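Local coordinates for protein anopheles gambiae adenosine kinase (Anopheles gambiae, PDB 3LOO) that catalyses the ATP-dependent phosphorylation of adenosine to AMP, as a high-affinity adenosine kinase of the pfkB sugar kinase family, at residues M25-G30 and Q178-S183; S86-Q91 and T120-N125; I101-V106 and N125-R130; Q129-S134 and A157-P162; G205-M210 and V232-G237. All blocks are in the same frame, centred on the assembly; numbering follows the deposited sequence.

In the fold
Contacts 1, 3 and 5 are successive samples of one large sheet: strand 26-29 of contact 1 hydrogen-bonds to strand 100-107 of contact 3, and strand 179-183 to strand 207-211 of contact 5, with the centres of contacts 1 and 5 about 9 Å apart. Contact 4 takes over at the outer edge strand 125-131, about 10 Å from contact 3 by centres, where a loop is tied on. Contact 2 packs helix 82-94 against the end of helix 110-122 and touches contacts 1 and 3. The bound bis(adenosine)-5'-tetraphosphate runs close by: about 5 Å from the side chain of Ser183 in contact 1, and about 8 Å from those of Arg88, Phe102 and Phe236 in contacts 2, 3 and 5.

Contact 1 (M25-G30 and Q178-S183)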
# COMPACT_ATOMS: atom_id res chain seq x y z
N MET A 25 11.66 13.48 1.91
CA MET A 25 10.60 13.89 2.84
C MET A 25 9.71 12.71 3.33
O MET A 25 9.18 12.73 4.46
CB MET A 25 9.73 14.97 2.22
CG MET A 25 10.54 16.18 1.74
SD MET A 25 9.49 17.44 1.09
CE MET A 25 8.89 16.83 -0.43
N LEU A 26 9.54 11.70 2.46
CA LEU A 26 8.61 10.60 2.70
C LEU A 26 9.42 9.31 2.70
O LEU A 26 10.19 9.08 1.78
CB LEU A 26 7.57 10.57 1.57
CG LEU A 26 6.69 9.33 1.46
CD1 LEU A 26 5.85 9.11 2.74
CD2 LEU A 26 5.77 9.46 0.24
N VAL A 27 9.30 8.50 3.75
CA VAL A 27 9.80 7.13 3.65
C VAL A 27 8.67 6.12 3.72
O VAL A 27 7.76 6.27 4.53
CB VAL A 27 11.04 6.75 4.53
CG1 VAL A 27 11.71 7.89 5.20
CG2 VAL A 27 10.80 5.50 5.43
N GLY A 28 8.73 5.15 2.82
CA GLY A 28 7.78 4.05 2.73
C GLY A 28 8.50 2.75 2.99
O GLY A 28 9.60 2.54 2.52
N LEU A 29 7.87 1.85 3.75
CA LEU A 29 8.41 0.52 3.99
C LEU A 29 7.36 -0.46 3.47
O LEU A 29 6.20 -0.34 3.81
CB LEU A 29 8.58 0.26 5.48
CG LEU A 29 9.70 0.91 6.30
CD1 LEU A 29 9.53 2.37 6.33
CD2 LEU A 29 9.55 0.37 7.76
N GLY A 30 7.77 -1.43 2.66
CA GLY A 30 6.84 -2.40 2.14
C GLY A 30 7.52 -3.57 1.45
O GLY A 30 8.74 -3.80 1.62
N GLN A 178 10.01 13.44 6.94
CA GLN A 178 8.95 14.14 7.67
C GLN A 178 7.66 13.33 7.75
O GLN A 178 6.77 13.67 8.53
CB GLN A 178 8.70 15.53 7.06
CG GLN A 178 10.00 16.38 7.00
CD GLN A 178 9.84 17.77 6.37
OE1 GLN A 178 9.34 17.91 5.24
NE2 GLN A 178 10.31 18.80 7.08
N PHE A 179 7.57 12.28 6.93
CA PHE A 179 6.33 11.48 6.72
C PHE A 179 6.72 10.02 6.53
O PHE A 179 7.73 9.71 5.85
CB PHE A 179 5.59 11.91 5.44
CG PHE A 179 5.19 13.37 5.41
CD1 PHE A 179 3.98 13.80 5.97
CD2 PHE A 179 6.03 14.32 4.80
CE1 PHE A 179 3.63 15.15 5.96
CE2 PHE A 179 5.69 15.66 4.76
CZ PHE A 179 4.49 16.08 5.35
N PHE A 180 5.90 9.11 7.07
CA PHE A 180 6.17 7.67 7.01
C PHE A 180 4.91 6.96 6.58
O PHE A 180 3.80 7.31 7.03
CB PHE A 180 6.65 7.12 8.36
CG PHE A 180 7.94 7.71 8.84
CD1 PHE A 180 9.16 7.20 8.42
CD2 PHE A 180 7.94 8.82 9.70
CE1 PHE A 180 10.37 7.74 8.87
CE2 PHE A 180 9.14 9.41 10.15
CZ PHE A 180 10.37 8.87 9.72
N TYR A 181 5.07 5.98 5.69
CA TYR A 181 3.95 5.21 5.17
C TYR A 181 4.32 3.74 5.14
O TYR A 181 5.36 3.37 4.58
CB TYR A 181 3.51 5.70 3.78
CG TYR A 181 2.35 4.93 3.21
CD1 TYR A 181 1.15 4.78 3.94
CD2 TYR A 181 2.45 4.31 1.95
CE1 TYR A 181 0.06 4.04 3.40
CE2 TYR A 181 1.40 3.57 1.42
CZ TYR A 181 0.19 3.45 2.15
OH TYR A 181 -0.85 2.74 1.61
N VAL A 182 3.46 2.90 5.72
CA VAL A 182 3.70 1.46 5.77
C VAL A 182 2.41 0.73 5.41
O VAL A 182 1.34 1.20 5.75
CB VAL A 182 4.18 1.02 7.16
CG1 VAL A 182 4.48 -0.48 7.18
CG2 VAL A 182 5.50 1.75 7.56
N SER A 183 2.50 -0.39 4.70
CA SER A 183 1.26 -1.15 4.39
C SER A 183 1.03 -2.18 5.49
O SER A 183 1.98 -2.62 6.14
CB SER A 183 1.39 -1.89 3.06
OG SER A 183 2.53 -2.75 3.11
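With CG turned beside its backbone N (chi1 -62°), Phe180 lays its ring alongside Val27; the two side chains point the same way, and Val27 CG2 sits at the ring edge, 3.8 Å from Phe180 CD1. Leu26 takes the alternative turn, CG opposite the backbone N (chi1 167°), and this carries CD1 across to the other strand, 3.9 Å from Phe179 CB. There the leucine and phenylalanine side chains meet at about a right angle, while the same methyl also touches Tyr181 CB.

Between the two faces runs a parallel ladder. Val27 N donates to Phe179 O at 2.9 Å, Tyr181 N to Val27 O at 2.9 Å, and Leu29 N to Tyr181 O at 3.0 Å, so Val27 is held on both its polar atoms. This pair marks the switch point of the central sheet in the pfkB (ribokinase-like) fold: from strand 26-29 the sheet grows one way through 100-107 and 125-131, and the other way from 179-183 onward. Such switch points commonly open, at the carboxyl ends of the strands, onto the binding site, and here the side chain of Ser183 is about 5 Å from the bound bis(adenosine)-5'-tetraphosphate.

Helices 82-94 and 315-328 cover the face bearing Leu26, Phe179 and Tyr181, and Tyr181 OH bonds to Asn211. At the entry to the ladder, Met25 O takes Gln178 N at 2.7 Å and, more weakly, Phe179 N; the same oxygen lies at the edge of the Phe179 ring, 3.5 Å from CD2.

Contact 2 (S86-Q91 and T120-N125); sequences SLRVAQ and TSNGVN
Gln91, Arg88 and Leu87 on one side of helix 82-94 receive Asn122, Gly123 and Val124, where helix 110-122 ends in a Schellman motif. Gly123, with a positive phi of 114°, ends the helix; its N bonds back to Thr120 O, and Val124 then lies against helix 82-94 as the chain leads into strand 125-131.

Side chain against backbone is one part of the packing. Gln91 CB rests 3.2 Å from Asn122 O, and Gln91 CD lies 3.3 Å from Gly123 O, so the bent glutamine is pressed along the peptide of the turn.

Two flat groups also meet. The Asn122 amide comes up at the edge of the Arg88 guanidinium with the two planes only 16° apart, and the bend of the arginine at chi3 (50°) turns the guanidinium to that position. Phe355 gives the same arginine a cation-pi partner, and the bound bis(adenosine)-5'-tetraphosphate is about 8 Å from its side chain.

Apolar contact falls to one methyl. Val124 CG2 fits among Leu87, Arg88 and Gln91, 4.3 Å from Leu87 CB, 4.0 Å from Arg88 CG and 3.9 Å from Gln91 CG, and lies 3.8 Å from the carbonyl oxygen Leu87 O.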
# COMPACT_ATOMS: atom_id res chain seq x y z
N SER A 86 2.35 3.13 -4.58
CA SER A 86 1.92 4.42 -4.06
C SER A 86 3.04 5.48 -4.18
O SER A 86 2.80 6.61 -4.59
CB SER A 86 1.44 4.27 -2.61
OG SER A 86 0.16 3.62 -2.55
N LEU A 87 4.26 5.10 -3.81
CA LEU A 87 5.40 6.02 -3.93
C LEU A 87 5.73 6.37 -5.41
O LEU A 87 6.10 7.52 -5.70
CB LEU A 87 6.61 5.47 -3.17
CG LEU A 87 6.68 5.93 -1.72
CD1 LEU A 87 5.46 5.61 -0.87
CD2 LEU A 87 7.98 5.37 -1.05
N ARG A 88 5.53 5.42 -6.33
CA ARG A 88 5.73 5.69 -7.76
C ARG A 88 4.68 6.69 -8.28
O ARG A 88 5.04 7.65 -8.98
CB ARG A 88 5.75 4.38 -8.58
CG ARG A 88 6.99 3.46 -8.31
CD ARG A 88 6.87 2.09 -9.05
NE ARG A 88 6.54 2.37 -10.46
CZ ARG A 88 5.70 1.68 -11.22
NH1 ARG A 88 5.07 0.60 -10.77
NH2 ARG A 88 5.49 2.08 -12.47
N VAL A 89 3.42 6.50 -7.90
CA VAL A 89 2.36 7.46 -8.24
C VAL A 89 2.63 8.84 -7.63
O VAL A 89 2.55 9.84 -8.34
CB VAL A 89 0.91 6.90 -7.93
CG1 VAL A 89 -0.22 8.00 -8.12
CG2 VAL A 89 0.64 5.63 -8.76
N ALA A 90 2.95 8.91 -6.33
CA ALA A 90 3.34 10.15 -5.70
C ALA A 90 4.53 10.89 -6.39
O ALA A 90 4.50 12.11 -6.54
CB ALA A 90 3.66 9.93 -4.21
N GLN A 91 5.57 10.15 -6.76
CA GLN A 91 6.69 10.73 -7.50
C GLN A 91 6.30 11.24 -8.91
O GLN A 91 6.77 12.31 -9.36
CB GLN A 91 7.81 9.69 -7.59
CG GLN A 91 8.65 9.65 -6.34
CD GLN A 91 9.48 10.94 -6.14
OE1 GLN A 91 9.64 11.76 -7.05
NE2 GLN A 91 10.03 11.08 -4.97
N THR A 120 12.92 3.65 -9.95
CA THR A 120 13.90 4.74 -10.15
C THR A 120 13.52 5.68 -11.31
O THR A 120 13.62 6.87 -11.17
CB THR A 120 15.37 4.22 -10.31
OG1 THR A 120 15.77 3.61 -9.08
CG2 THR A 120 16.37 5.41 -10.58
N SER A 121 13.04 5.14 -12.44
CA SER A 121 12.55 6.00 -13.53
C SER A 121 11.44 6.95 -13.14
O SER A 121 11.42 8.08 -13.62
CB SER A 121 12.06 5.20 -14.71
OG SER A 121 13.12 4.36 -15.07
N ASN A 122 10.53 6.49 -12.28
CA ASN A 122 9.45 7.31 -11.77
C ASN A 122 9.88 8.36 -10.76
O ASN A 122 9.11 9.30 -10.50
CB ASN A 122 8.33 6.43 -11.18
CG ASN A 122 7.62 5.59 -12.24
OD1 ASN A 122 7.39 6.05 -13.37
ND2 ASN A 122 7.30 4.35 -11.90
N GLY A 123 11.09 8.23 -10.21
CA GLY A 123 11.65 9.24 -9.30
C GLY A 123 11.85 8.76 -7.85
O GLY A 123 12.36 9.49 -7.00
N VAL A 124 11.47 7.51 -7.56
CA VAL A 124 11.74 6.97 -6.23
C VAL A 124 13.22 6.75 -5.99
O VAL A 124 13.95 6.23 -6.87
CB VAL A 124 10.95 5.64 -6.00
CG1 VAL A 124 11.10 5.14 -4.57
CG2 VAL A 124 9.46 5.86 -6.37
N ASN A 125 13.66 7.13 -4.79
CA ASN A 125 14.94 6.71 -4.30
C ASN A 125 14.73 5.32 -3.67
O ASN A 125 14.28 5.21 -2.53
CB ASN A 125 15.48 7.73 -3.28
CG ASN A 125 16.81 7.30 -2.68
OD1 ASN A 125 17.33 6.25 -3.03
ND2 ASN A 125 17.37 8.12 -1.77

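Contact 3 (I101-V106 and N125-R130)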
# COMPACT_ATOMS: atom_id res chain seq x y z
N ILE A 101 11.55 7.97 -0.49
CA ILE A 101 12.48 6.88 -0.32
C ILE A 101 11.70 5.56 -0.04
O ILE A 101 10.79 5.57 0.78
CB ILE A 101 13.41 7.14 0.87
CG1 ILE A 101 14.30 8.39 0.60
CG2 ILE A 101 14.31 5.93 1.12
CD1 ILE A 101 14.94 8.89 1.88
N PHE A 102 12.04 4.48 -0.74
CA PHE A 102 11.41 3.17 -0.51
C PHE A 102 12.38 2.17 0.14
O PHE A 102 13.49 1.96 -0.37
CB PHE A 102 10.80 2.59 -1.82
CG PHE A 102 10.15 1.19 -1.63
CD1 PHE A 102 8.91 1.08 -1.04
CD2 PHE A 102 10.81 0.06 -1.99
CE1 PHE A 102 8.31 -0.18 -0.80
CE2 PHE A 102 10.22 -1.23 -1.76
CZ PHE A 102 8.96 -1.33 -1.16
N PHE A 103 11.95 1.54 1.24
CA PHE A 103 12.70 0.43 1.85
C PHE A 103 11.90 -0.87 1.72
O PHE A 103 10.71 -0.91 2.08
CB PHE A 103 12.97 0.64 3.35
CG PHE A 103 13.89 1.78 3.68
CD1 PHE A 103 15.22 1.79 3.24
CD2 PHE A 103 13.45 2.80 4.52
CE1 PHE A 103 16.09 2.82 3.58
CE2 PHE A 103 14.32 3.86 4.88
CZ PHE A 103 15.66 3.84 4.40
N GLY A 104 12.56 -1.91 1.24
CA GLY A 104 12.02 -3.27 1.24
C GLY A 104 13.12 -4.17 0.69
O GLY A 104 14.19 -3.68 0.31
N CYS A 105 12.86 -5.48 0.67
CA CYS A 105 13.87 -6.47 0.26
C CYS A 105 13.54 -7.22 -1.03
O CYS A 105 12.41 -7.73 -1.22
CB CYS A 105 14.13 -7.47 1.41
SG CYS A 105 15.62 -8.54 1.15
N VAL A 106 14.54 -7.29 -1.91
CA VAL A 106 14.41 -7.92 -3.22
C VAL A 106 15.50 -8.99 -3.32
O VAL A 106 16.38 -9.07 -2.44
CB VAL A 106 14.57 -6.94 -4.42
CG1 VAL A 106 13.41 -5.90 -4.50
CG2 VAL A 106 15.95 -6.25 -4.42
N ASN A 125 13.66 7.13 -4.79
CA ASN A 125 14.94 6.71 -4.30
C ASN A 125 14.73 5.32 -3.67
O ASN A 125 14.28 5.21 -2.53
CB ASN A 125 15.48 7.73 -3.28
CG ASN A 125 16.81 7.30 -2.68
OD1 ASN A 125 17.33 6.25 -3.03
ND2 ASN A 125 17.37 8.12 -1.77
N VAL A 126 15.07 4.26 -4.41
CA VAL A 126 14.88 2.92 -3.88
C VAL A 126 16.09 2.49 -3.07
O VAL A 126 17.22 2.59 -3.53
CB VAL A 126 14.58 1.83 -4.95
CG1 VAL A 126 13.52 2.32 -5.90
CG2 VAL A 126 15.81 1.48 -5.67
N GLN A 127 15.83 2.04 -1.86
CA GLN A 127 16.90 1.62 -0.96
C GLN A 127 16.64 0.17 -0.56
O GLN A 127 16.29 -0.13 0.58
CB GLN A 127 16.98 2.58 0.20
CG GLN A 127 17.42 3.98 -0.24
CD GLN A 127 18.89 4.06 -0.63
OE1 GLN A 127 19.26 4.76 -1.59
NE2 GLN A 127 19.75 3.37 0.12
N TYR A 128 16.73 -0.70 -1.57
CA TYR A 128 16.44 -2.13 -1.40
C TYR A 128 17.53 -2.82 -0.58
O TYR A 128 18.71 -2.66 -0.86
CB TYR A 128 16.37 -2.87 -2.75
CG TYR A 128 15.21 -2.55 -3.69
CD1 TYR A 128 13.95 -2.10 -3.24
CD2 TYR A 128 15.39 -2.72 -5.06
CE1 TYR A 128 12.91 -1.84 -4.18
CE2 TYR A 128 14.36 -2.48 -5.98
CZ TYR A 128 13.13 -2.04 -5.54
OH TYR A 128 12.15 -1.80 -6.52
N GLN A 129 17.11 -3.60 0.41
CA GLN A 129 17.95 -4.66 0.96
C GLN A 129 17.99 -5.80 -0.09
O GLN A 129 17.07 -5.96 -0.89
CB GLN A 129 17.35 -5.15 2.30
CG GLN A 129 18.18 -6.18 3.07
CD GLN A 129 17.61 -6.46 4.45
OE1 GLN A 129 16.49 -6.10 4.76
NE2 GLN A 129 18.39 -7.13 5.28
N ARG A 130 19.08 -6.56 -0.09
CA ARG A 130 19.31 -7.59 -1.10
C ARG A 130 19.39 -8.92 -0.40
O ARG A 130 20.15 -9.08 0.55
CB ARG A 130 20.62 -7.37 -1.88
CG ARG A 130 20.63 -6.17 -2.75
CD ARG A 130 19.67 -6.41 -3.82
NE ARG A 130 19.52 -5.26 -4.67
CZ ARG A 130 19.15 -5.33 -5.94
NH1 ARG A 130 18.93 -6.52 -6.54
NH2 ARG A 130 19.03 -4.19 -6.62
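Ile101 lies side by side with Asn125, pointing the same way, and sends CG2 on to Gln127 CG at 3.9 Å. Next, Phe102 locks the parallel register with both backbone atoms: its N donates to Asn125 O, and its O accepts Gln127 N at 2.8 Å. Its side chain extends with CG opposite the backbone N (chi1 179°) and meets Tyr128 at the edge of both rings, Phe102 CD2 to Tyr128 CE1 3.6 Å. Phe103, on the other face, runs alongside Gln127, its CE1 3.5 Å from Gln127 CB. At Gly104 the chain has no side chain to add, but Gly104 O takes Gln129 N at 2.9 Å; Gly104 N is buried with no hydrogen-bonding partner. Cys105 sets SG against Gln129 CG at 4.0 Å. At Val106 the pairing continues, its N bonded to Gln129 O in a nearly straight line (171°). Its CG1 stands over the centre of the Tyr128 ring, 3.7 Å from the centroid, in a CH-pi contact, with Val126 CB over the opposite ring face; its CG2 lies over one face of the Arg130 guanidinium.

The two strands are the ends of a beta-alpha-beta unit whose crossover, helix 110-122, packs on Val106, Tyr128 and Arg130. Tyr128 OH bonds to Gln84 of helix 82-94, helix 168-176 covers the face bearing Ile101 and Phe103, and strand 26-29 flanks strand 100-107 on its other side.

Contact 4 (Q129-S134 and A157-P162)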
# COMPACT_ATOMS: atom_id res chain seq x y z
N GLN A 129 17.11 -3.60 0.41
CA GLN A 129 17.95 -4.66 0.96
C GLN A 129 17.99 -5.80 -0.09
O GLN A 129 17.07 -5.96 -0.89
CB GLN A 129 17.35 -5.15 2.30
CG GLN A 129 18.18 -6.18 3.07
CD GLN A 129 17.61 -6.46 4.45
OE1 GLN A 129 16.49 -6.10 4.76
NE2 GLN A 129 18.39 -7.13 5.28
N ARG A 130 19.08 -6.56 -0.09
CA ARG A 130 19.31 -7.59 -1.10
C ARG A 130 19.39 -8.92 -0.40
O ARG A 130 20.15 -9.08 0.55
CB ARG A 130 20.62 -7.37 -1.88
CG ARG A 130 20.63 -6.17 -2.75
CD ARG A 130 19.67 -6.41 -3.82
NE ARG A 130 19.52 -5.26 -4.67
CZ ARG A 130 19.15 -5.33 -5.94
NH1 ARG A 130 18.93 -6.52 -6.54
NH2 ARG A 130 19.03 -4.19 -6.62
N SER A 131 18.60 -9.88 -0.86
CA SER A 131 18.73 -11.26 -0.41
C SER A 131 19.50 -12.07 -1.47
O SER A 131 19.11 -12.11 -2.65
CB SER A 131 17.35 -11.87 -0.21
OG SER A 131 17.45 -13.18 0.32
N ALA A 132 20.57 -12.73 -1.08
CA ALA A 132 21.23 -13.63 -2.05
C ALA A 132 20.60 -15.03 -2.06
O ALA A 132 20.81 -15.82 -3.02
CB ALA A 132 22.74 -13.69 -1.83
N THR A 133 19.79 -15.32 -1.03
CA THR A 133 19.14 -16.65 -0.90
C THR A 133 17.75 -16.77 -1.49
O THR A 133 17.37 -17.87 -1.88
CB THR A 133 19.07 -17.16 0.57
OG1 THR A 133 18.16 -16.35 1.32
CG2 THR A 133 20.47 -17.18 1.21
N SER A 134 16.98 -15.68 -1.55
CA SER A 134 15.65 -15.78 -2.17
C SER A 134 15.53 -14.96 -3.44
O SER A 134 16.18 -13.90 -3.59
CB SER A 134 14.52 -15.40 -1.19
OG SER A 134 14.68 -16.03 0.07
N ALA A 157 11.10 -10.50 -0.32
CA ALA A 157 10.49 -9.42 0.50
C ALA A 157 10.39 -9.84 1.97
O ALA A 157 10.39 -8.97 2.84
CB ALA A 157 9.13 -8.99 -0.03
N ASN A 158 10.28 -11.15 2.22
CA ASN A 158 10.29 -11.69 3.57
C ASN A 158 11.67 -11.71 4.23
O ASN A 158 11.77 -11.92 5.44
CB ASN A 158 9.65 -13.09 3.66
CG ASN A 158 8.73 -13.24 4.85
OD1 ASN A 158 9.07 -12.87 5.99
ND2 ASN A 158 7.56 -13.73 4.60
N ASP A 159 12.74 -11.48 3.47
CA ASP A 159 14.07 -11.42 4.05
C ASP A 159 14.45 -10.06 4.61
O ASP A 159 15.60 -9.85 4.92
CB ASP A 159 15.12 -11.91 3.05
CG ASP A 159 14.93 -13.38 2.66
OD1 ASP A 159 14.18 -14.08 3.35
OD2 ASP A 159 15.49 -13.83 1.64
N PHE A 160 13.50 -9.12 4.71
CA PHE A 160 13.81 -7.81 5.23
C PHE A 160 14.18 -7.92 6.71
O PHE A 160 13.51 -8.62 7.46
CB PHE A 160 12.59 -6.89 5.09
CG PHE A 160 12.84 -5.47 5.55
CD1 PHE A 160 13.26 -4.51 4.64
CD2 PHE A 160 12.66 -5.10 6.88
CE1 PHE A 160 13.53 -3.20 5.04
CE2 PHE A 160 12.91 -3.79 7.29
CZ PHE A 160 13.34 -2.84 6.36
N THR A 161 15.21 -7.18 7.13
CA THR A 161 15.60 -7.18 8.55
C THR A 161 15.73 -5.76 9.09
O THR A 161 16.17 -4.86 8.37
CB THR A 161 16.93 -7.92 8.81
OG1 THR A 161 17.96 -7.34 8.00
CG2 THR A 161 16.81 -9.36 8.50
N PRO A 162 15.37 -5.58 10.37
CA PRO A 162 15.51 -4.27 11.03
C PRO A 162 16.91 -3.68 10.86
O PRO A 162 17.07 -2.46 10.87
CB PRO A 162 15.26 -4.59 12.51
CG PRO A 162 14.36 -5.79 12.48
CD PRO A 162 14.71 -6.58 11.25
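Gln129 and Thr161 cross at about a right angle and are joined by a pair of bonds, while Asp159 is held by Ser131 and Ser134, two residues themselves joined by an ST motif. Both attachments pin the loop before helix 168-176 to the margin of the sheet, at its edge strand 125-131.

The extended Gln129 reaches outward and presents its amide edge to Thr161. Thr161 N donates to Gln129 OE1 at 2.9 Å in the carbonyl plane, on a lone pair, and Gln129 NE2 donates to Thr161 OG1 at 2.8 Å, close to the amide plane. Bonded through both ends, the amide cannot easily rotate. The Phe160 ring, which meets Phe186 edge-to-face, lies close by, with CD1 3.6 Å from Gln129 OE1.

Asp159 points its carboxylate toward the 131-134 turn, with CG beside its backbone N (chi1 -63°). One oxygen, OD2, takes both serine hydroxyls: Ser134 OG approaches on the syn side at 2.8 Å, 18° out of the carboxylate plane, and Ser131 OG donates over a very short 2.5 Å, a length to be read with reserve. That same hydroxyl closes the turn by accepting the backbone: Ser134 N reaches Ser131 OG at 3.2 Å.

Contact 5 (G205-M210 and V232-G237)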
# COMPACT_ATOMS: atom_id res chain seq x y z
N GLY A 205 6.80 13.98 16.76
CA GLY A 205 5.69 14.66 16.12
C GLY A 205 5.53 14.50 14.61
O GLY A 205 4.84 15.29 13.99
N ARG A 206 6.16 13.49 14.00
CA ARG A 206 5.99 13.30 12.54
C ARG A 206 4.80 12.38 12.18
O ARG A 206 4.32 11.61 13.01
CB ARG A 206 7.31 12.83 11.92
CG ARG A 206 8.46 13.90 12.07
CD ARG A 206 9.80 13.36 11.64
NE ARG A 206 10.35 12.39 12.56
CZ ARG A 206 11.40 11.60 12.32
NH1 ARG A 206 12.04 11.64 11.13
NH2 ARG A 206 11.80 10.77 13.27
N MET A 207 4.30 12.49 10.95
CA MET A 207 3.16 11.67 10.54
C MET A 207 3.53 10.23 10.21
O MET A 207 4.50 9.96 9.50
CB MET A 207 2.43 12.32 9.36
CG MET A 207 1.49 13.44 9.79
SD MET A 207 0.75 14.20 8.33
CE MET A 207 -0.70 13.16 8.18
N PHE A 208 2.78 9.31 10.80
CA PHE A 208 2.91 7.86 10.50
C PHE A 208 1.53 7.44 9.94
O PHE A 208 0.47 7.74 10.52
CB PHE A 208 3.37 7.02 11.69
CG PHE A 208 3.53 5.55 11.36
CD1 PHE A 208 4.73 5.07 10.88
CD2 PHE A 208 2.43 4.67 11.46
CE1 PHE A 208 4.88 3.74 10.54
CE2 PHE A 208 2.55 3.32 11.09
CZ PHE A 208 3.79 2.86 10.62
N MET A 209 1.58 6.81 8.78
CA MET A 209 0.39 6.49 8.04
C MET A 209 0.50 5.01 7.63
O MET A 209 1.61 4.48 7.43
CB MET A 209 0.26 7.41 6.82
CG MET A 209 0.27 8.93 7.21
SD MET A 209 0.37 10.01 5.79
CE MET A 209 2.15 9.99 5.54
N MET A 210 -0.64 4.36 7.49
CA MET A 210 -0.62 2.95 7.08
C MET A 210 -1.90 2.58 6.36
O MET A 210 -2.87 3.32 6.35
CB MET A 210 -0.34 2.01 8.27
CG MET A 210 -1.36 2.03 9.41
SD MET A 210 -1.35 0.51 10.43
CE MET A 210 -2.23 -0.62 9.32
N VAL A 232 -0.72 5.71 14.81
CA VAL A 232 -1.21 5.93 13.43
C VAL A 232 -1.93 7.24 13.31
O VAL A 232 -2.96 7.44 13.95
CB VAL A 232 -2.06 4.75 12.94
CG1 VAL A 232 -2.73 5.07 11.63
CG2 VAL A 232 -1.15 3.49 12.80
N ASP A 233 -1.40 8.16 12.47
CA ASP A 233 -2.05 9.46 12.21
C ASP A 233 -3.10 9.38 11.12
O ASP A 233 -4.08 10.11 11.16
CB ASP A 233 -1.01 10.54 11.83
CG ASP A 233 -0.06 10.82 12.96
OD1 ASP A 233 1.09 10.35 12.90
OD2 ASP A 233 -0.50 11.44 13.94
N VAL A 234 -2.83 8.56 10.11
CA VAL A 234 -3.76 8.36 8.97
C VAL A 234 -3.84 6.84 8.67
O VAL A 234 -2.81 6.18 8.49
CB VAL A 234 -3.35 9.12 7.66
CG1 VAL A 234 -4.45 9.01 6.60
CG2 VAL A 234 -3.03 10.65 7.89
N LEU A 235 -5.07 6.32 8.63
CA LEU A 235 -5.31 4.94 8.22
C LEU A 235 -6.15 4.94 6.91
O LEU A 235 -7.22 5.54 6.87
CB LEU A 235 -6.07 4.20 9.31
CG LEU A 235 -6.50 2.76 8.96
CD1 LEU A 235 -5.29 1.92 8.61
CD2 LEU A 235 -7.36 2.06 10.08
N PHE A 236 -5.64 4.31 5.88
CA PHE A 236 -6.37 4.09 4.62
C PHE A 236 -6.84 2.64 4.59
O PHE A 236 -6.20 1.74 5.18
CB PHE A 236 -5.43 4.28 3.42
CG PHE A 236 -4.73 5.63 3.37
CD1 PHE A 236 -5.34 6.72 2.76
CD2 PHE A 236 -3.43 5.79 3.89
CE1 PHE A 236 -4.67 7.98 2.66
CE2 PHE A 236 -2.76 7.03 3.82
CZ PHE A 236 -3.38 8.12 3.20
N GLY A 237 -7.94 2.39 3.88
CA GLY A 237 -8.37 1.01 3.61
C GLY A 237 -9.60 1.02 2.75
O GLY A 237 -10.23 2.07 2.56
O HOH W 1 2.08 12.51 14.59
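Met209 and Val234 run side by side and point the same way, Met209 CG lying 3.7 Å from Val234 CB on the face packed by helix 315-328. Val234 CG2 also takes the tip of Met207, whose CE stands only 3.4 Å away, tighter than usual carbon contact. On the other face, Met210 crosses Val232 at about a right angle, CG to Val232 CG2 3.7 Å, because its CG sits between backbone N and carbonyl carbon (chi1 62°); Phe208 meets the same methyl at its ring edge, and helix 187-203 covers that side.

Between the faces runs a parallel pairing of adjacent strands of the ribokinase-like sheet: Met210 N bonds to Val234 O and Phe236 N to Met210 O, each at 3.0 Å.

Toward the strand starts, a side chain takes over the pairing. Asp233 N donates to Phe208 O at 2.7 Å, while Asp233 OD1 accepts Phe208 N at 2.9 Å through its anti lone pair, nearly straight at 169°. Asp233 thus grips both polar atoms of one residue, and its OD2 forms a salt bridge with Lys268. The N-H and the lysine together would be expected to keep this carboxylate ionised, a probably charged group at the start of two strands whose side chains otherwise meet through apolar contacts.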